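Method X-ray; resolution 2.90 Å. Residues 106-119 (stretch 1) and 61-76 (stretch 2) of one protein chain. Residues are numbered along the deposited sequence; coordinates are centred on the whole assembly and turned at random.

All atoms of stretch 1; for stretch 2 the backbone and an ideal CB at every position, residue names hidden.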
# COMPACT_ATOMS: atom_id res chain seq x y z
N ILE A 106 4.65 39.26 25.94
CA ILE A 106 3.28 39.47 25.51
C ILE A 106 3.23 39.70 24.01
O ILE A 106 2.22 40.16 23.48
CB ILE A 106 2.67 40.70 26.21
CG1 ILE A 106 3.08 40.73 27.68
CG2 ILE A 106 1.16 40.64 26.11
CD1 ILE A 106 4.54 41.13 27.92
N TYR A 107 4.33 39.40 23.32
CA TYR A 107 4.38 39.60 21.87
C TYR A 107 4.63 38.34 21.06
O TYR A 107 4.93 38.41 19.87
CB TYR A 107 5.43 40.66 21.52
CG TYR A 107 4.98 42.06 21.86
CD1 TYR A 107 5.36 42.67 23.06
CD2 TYR A 107 4.11 42.75 21.02
CE1 TYR A 107 4.88 43.92 23.41
CE2 TYR A 107 3.62 44.01 21.37
CZ TYR A 107 4.01 44.59 22.57
OH TYR A 107 3.51 45.84 22.92
N GLU A 108 4.50 37.19 21.71
CA GLU A 108 4.70 35.94 21.01
C GLU A 108 3.61 35.73 19.98
O GLU A 108 3.86 35.60 18.79
CB GLU A 108 4.69 34.77 21.98
CG GLU A 108 5.85 34.78 22.94
CD GLU A 108 6.12 33.41 23.54
OE1 GLU A 108 5.98 32.41 22.79
OE2 GLU A 108 6.48 33.33 24.75
N THR A 109 2.37 35.73 20.46
CA THR A 109 1.22 35.52 19.60
C THR A 109 1.28 36.32 18.29
O THR A 109 0.81 35.87 17.23
CB THR A 109 -0.04 35.87 20.35
OG1 THR A 109 0.01 35.27 21.65
CG2 THR A 109 -1.27 35.37 19.59
N ALA A 110 1.87 37.50 18.36
CA ALA A 110 1.95 38.34 17.19
C ALA A 110 3.19 38.05 16.36
O ALA A 110 3.09 37.79 15.17
CB ALA A 110 1.93 39.80 17.61
N LEU A 111 4.36 38.09 16.98
CA LEU A 111 5.60 37.86 16.23
C LEU A 111 5.65 36.49 15.55
O LEU A 111 5.94 36.42 14.35
CB LEU A 111 6.82 38.08 17.14
CG LEU A 111 7.22 37.09 18.23
CD1 LEU A 111 8.05 35.98 17.61
CD2 LEU A 111 8.05 37.82 19.28
N LEU A 112 5.35 35.42 16.28
CA LEU A 112 5.37 34.09 15.69
C LEU A 112 4.42 34.02 14.50
O LEU A 112 4.75 33.46 13.46
CB LEU A 112 4.99 33.02 16.72
CG LEU A 112 6.02 32.70 17.80
CD1 LEU A 112 5.50 31.58 18.68
CD2 LEU A 112 7.34 32.32 17.15
N GLY A 113 3.22 34.57 14.63
CA GLY A 113 2.30 34.54 13.51
C GLY A 113 2.86 35.28 12.29
O GLY A 113 2.67 34.88 11.14
N MET A 114 3.58 36.36 12.56
CA MET A 114 4.18 37.14 11.50
C MET A 114 5.24 36.35 10.75
O MET A 114 5.32 36.42 9.52
CB MET A 114 4.76 38.44 12.07
CG MET A 114 3.69 39.38 12.65
SD MET A 114 4.22 41.11 12.98
CE MET A 114 5.16 40.93 14.43
N LEU A 115 6.06 35.60 11.47
CA LEU A 115 7.10 34.82 10.81
C LEU A 115 6.50 33.56 10.18
O LEU A 115 6.76 33.24 9.02
CB LEU A 115 8.20 34.45 11.83
CG LEU A 115 8.90 35.60 12.60
CD1 LEU A 115 9.75 35.08 13.76
CD2 LEU A 115 9.77 36.40 11.65
N SER A 116 5.66 32.87 10.94
CA SER A 116 5.04 31.62 10.53
C SER A 116 4.29 31.52 9.21
O SER A 116 4.63 30.71 8.35
CB SER A 116 4.12 31.14 11.64
OG SER A 116 4.86 30.97 12.82
N GLN A 117 3.26 32.33 9.03
CA GLN A 117 2.48 32.23 7.81
C GLN A 117 3.22 32.76 6.58
O GLN A 117 3.07 32.23 5.47
CB GLN A 117 1.14 32.93 8.01
CG GLN A 117 0.07 32.56 7.00
CD GLN A 117 -1.26 33.29 7.24
OE1 GLN A 117 -2.24 33.07 6.51
NE2 GLN A 117 -1.31 34.15 8.27
N ALA A 118 4.00 33.82 6.78
CA ALA A 118 4.76 34.41 5.69
C ALA A 118 5.77 33.38 5.22
O ALA A 118 5.82 33.01 4.03
CB ALA A 118 5.48 35.65 6.17
N SER A 119 6.59 32.90 6.17
CA SER A 119 7.58 31.89 5.86
C SER A 119 6.93 30.71 5.16
O SER A 119 7.51 30.13 4.23
CB SER A 119 8.26 31.42 7.15
OG SER A 119 9.17 32.41 7.60
N UNK A 61 11.83 29.19 3.54
CA UNK A 61 12.27 30.56 3.24
C UNK A 61 11.83 31.50 4.35
O UNK A 61 10.63 31.67 4.57
CB UNK A 61 11.71 31.03 1.89
N UNK A 62 12.79 32.11 5.04
CA UNK A 62 12.48 33.02 6.13
C UNK A 62 11.78 34.29 5.66
O UNK A 62 12.25 34.95 4.74
CB UNK A 62 13.76 33.39 6.88
N UNK A 63 10.66 34.62 6.30
CA UNK A 63 9.90 35.82 5.94
C UNK A 63 9.18 36.48 7.11
O UNK A 63 8.58 35.80 7.94
CB UNK A 63 8.87 35.47 4.86
N UNK A 64 9.23 37.81 7.17
CA UNK A 64 8.56 38.52 8.24
C UNK A 64 9.47 39.23 9.22
O UNK A 64 9.00 39.91 10.14
CB UNK A 64 7.68 37.54 9.01
N UNK A 65 10.78 39.08 9.06
CA UNK A 65 11.73 39.74 9.94
C UNK A 65 11.40 41.25 10.05
O UNK A 65 11.59 41.86 11.09
CB UNK A 65 13.16 39.53 9.43
N UNK A 66 10.91 41.83 8.96
CA UNK A 66 10.56 43.24 8.94
C UNK A 66 9.46 43.55 9.96
O UNK A 66 9.71 44.17 10.98
CB UNK A 66 10.11 43.65 7.54
N UNK A 67 8.24 43.11 9.66
CA UNK A 67 7.13 43.35 10.57
C UNK A 67 7.48 43.07 12.02
O UNK A 67 7.01 43.77 12.91
CB UNK A 67 5.93 42.49 10.16
N UNK A 68 8.31 42.07 12.29
CA UNK A 68 8.65 41.79 13.67
C UNK A 68 9.46 42.92 14.29
O UNK A 68 9.29 43.24 15.47
CB UNK A 68 9.43 40.47 13.76
N UNK A 69 10.33 43.52 13.51
CA UNK A 69 11.12 44.63 14.01
C UNK A 69 10.17 45.80 14.28
O UNK A 69 10.23 46.45 15.32
CB UNK A 69 12.22 45.02 13.02
N UNK A 70 9.26 46.05 13.34
CA UNK A 70 8.30 47.13 13.48
C UNK A 70 7.32 46.88 14.62
O UNK A 70 6.49 47.73 14.92
CB UNK A 70 7.54 47.32 12.17
N UNK A 71 7.40 45.71 15.24
CA UNK A 71 6.49 45.38 16.34
C UNK A 71 7.18 45.52 17.70
O UNK A 71 6.61 46.06 18.66
CB UNK A 71 5.95 43.96 16.17
N UNK A 72 8.40 45.00 17.79
CA UNK A 72 9.17 45.08 19.02
C UNK A 72 9.85 46.44 19.12
O UNK A 72 10.60 46.71 20.07
CB UNK A 72 10.20 43.95 19.09
N UNK A 73 9.57 47.29 18.14
CA UNK A 73 10.13 48.63 18.08
C UNK A 73 9.70 49.43 19.31
O UNK A 73 8.51 49.48 19.64
CB UNK A 73 9.70 49.34 16.80
N UNK A 74 10.67 50.06 19.97
CA UNK A 74 10.35 50.85 21.14
C UNK A 74 10.01 49.96 22.32
O UNK A 74 9.06 50.22 23.06
CB UNK A 74 9.19 51.80 20.84
N UNK A 75 10.79 48.91 22.49
CA UNK A 75 10.58 48.00 23.59
C UNK A 75 11.94 47.55 24.14
O UNK A 75 12.85 47.22 23.38
CB UNK A 75 9.74 46.80 23.15
N UNK A 76 12.08 47.55 25.48
CA UNK A 76 13.25 47.18 26.29
C UNK A 76 14.03 45.92 25.92
O UNK A 76 14.48 45.19 26.82
CB UNK A 76 12.79 47.02 27.74

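The helical part of stretch 2 runs nearly antiparallel to helix 108-119: their directions differ by 168° and the axes come within 8.8 Å.

Position 61 points its CB sideways, 4.9 Å from Ser119 O. Many side chains would fit. It is Val61, whose O lies 3.3 Å from Ser119 CA in a CA-H...O contact.

Position 62 points away, so stretch 1 constrains it little. A long apolar chain could still bend back. Leu62 does so, its CD2 reaching 3.7 Å from Ser119 OG.

Position 63 points toward the helix. Its ideal CB is 3.6 Å from Ala118 CB, a methyl surface that suits a compact apolar residue. The extended backbone (-148/138) favours a beta-branched one. It is Val63, with CG1 packed 3.4 Å from Ala118 CB. Val63 N donates a hydrogen bond to Ser119 OG at 3.0 Å.

Position 64 allows glycine alone with ease. An ideal CB would sit 2.7 Å from Met114 O, a clash, and phi/psi of 113/-3 would jam it against the preceding carbonyl. It is Gly64, the N-cap of the next helix. Here the two backbones are close, Gly64 CA lying 4.7 Å from Leu115 CA.

Position 65 points away and could take many residues; it is Val65. Position 66 has no stretch 1 atom near its CB, so a polar residue is acceptable; it is Glu66.

Position 67 points toward Met114, with its ideal CB 3.6 Å from SD. A side chain with an aliphatic stem would pack on the sulfur, and its end could be apolar or polar. Glu67 CB lies 3.5 Å from Met114 SD, while its carboxylate bonds elsewhere in the structure.

Position 68 points sideways, beside Leu111, Met114 and Leu115. A medium apolar residue suits it. Val68 CG2 lies 3.7 Å from Met114 CE and 3.8 Å from Leu115 CD2.

Position 69 points away and position 70 sideways, neither ideal CB near stretch 1, which sets no demand; they are Ala69 and Lys70.

Position 71 points toward the helix, its ideal CB 3.6 Å from Met114 CE. A branched apolar residue would fill the space towards Tyr107 and Ala110. Leu71 packs CD2 tightly, 3.1 Å from Met114 CE; its CG is 3.8 Å from Tyr107 CD2.

Position 72 points sideways, so only a longer chain reaches across. Leu72 CD1 comes within 3.8 Å of Tyr107 CB.

Positions 73 and 74 are out of reach, so stretch 1 sets no demand. They are Glu73 and Gly74, the latter favoured by positive phi.

Position 75 points toward the Tyr107 ring from a distance, inviting a long apolar chain. Ile75 CD1 reaches 3.4 Å from Tyr107 CE1. Position 76, out of reach and equally unconstrained by stretch 1, is Pro76.

Stretch 2 61-76: VLVGVEEVAKLLEGIP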
# COMPACT_ATOMS: atom_id res chain seq x y z
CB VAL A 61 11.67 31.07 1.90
CG1 VAL A 61 12.01 32.54 1.71
CG2 VAL A 61 12.19 30.24 0.73
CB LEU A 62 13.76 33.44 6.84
CG LEU A 62 13.69 33.59 8.37
CD1 LEU A 62 14.70 34.66 8.79
CD2 LEU A 62 12.28 33.99 8.83
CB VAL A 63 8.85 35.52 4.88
CG1 VAL A 63 8.14 36.81 4.48
CG2 VAL A 63 9.51 34.86 3.67
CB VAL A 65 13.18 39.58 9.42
CG1 VAL A 65 14.18 39.81 10.55
CG2 VAL A 65 13.35 38.22 8.79
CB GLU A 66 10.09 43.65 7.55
CG GLU A 66 10.32 45.11 7.19
CD GLU A 66 10.04 45.40 5.72
OE1 GLU A 66 8.93 45.90 5.41
OE2 GLU A 66 10.94 45.12 4.88
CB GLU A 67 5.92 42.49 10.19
CG GLU A 67 5.32 42.78 8.84
CD GLU A 67 3.91 42.21 8.71
OE1 GLU A 67 3.70 41.04 9.09
OE2 GLU A 67 3.01 42.92 8.23
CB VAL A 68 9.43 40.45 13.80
CG1 VAL A 68 10.16 40.38 15.14
CG2 VAL A 68 8.45 39.29 13.70
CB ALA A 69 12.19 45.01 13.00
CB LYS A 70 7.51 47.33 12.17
CG LYS A 70 8.34 47.83 10.98
CD LYS A 70 8.08 49.31 10.66
CE LYS A 70 8.55 50.25 11.79
NZ LYS A 70 8.28 51.72 11.53
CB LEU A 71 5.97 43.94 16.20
CG LEU A 71 5.11 43.43 17.37
CD1 LEU A 71 3.66 43.90 17.21
CD2 LEU A 71 5.18 41.92 17.42
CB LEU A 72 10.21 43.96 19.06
CG LEU A 72 9.77 42.59 19.61
CD1 LEU A 72 8.25 42.51 19.72
CD2 LEU A 72 10.34 41.50 18.71
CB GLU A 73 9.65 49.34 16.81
CG GLU A 73 10.26 50.73 16.60
CD GLU A 73 9.77 51.42 15.33
OE1 GLU A 73 8.53 51.61 15.19
OE2 GLU A 73 10.62 51.77 14.48
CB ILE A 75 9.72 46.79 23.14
CG1 ILE A 75 8.29 47.28 22.85
CG2 ILE A 75 9.72 45.70 24.21
CD1 ILE A 75 7.30 46.18 22.53
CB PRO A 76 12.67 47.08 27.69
CG PRO A 76 11.58 48.08 27.67
CD PRO A 76 10.93 47.84 26.34
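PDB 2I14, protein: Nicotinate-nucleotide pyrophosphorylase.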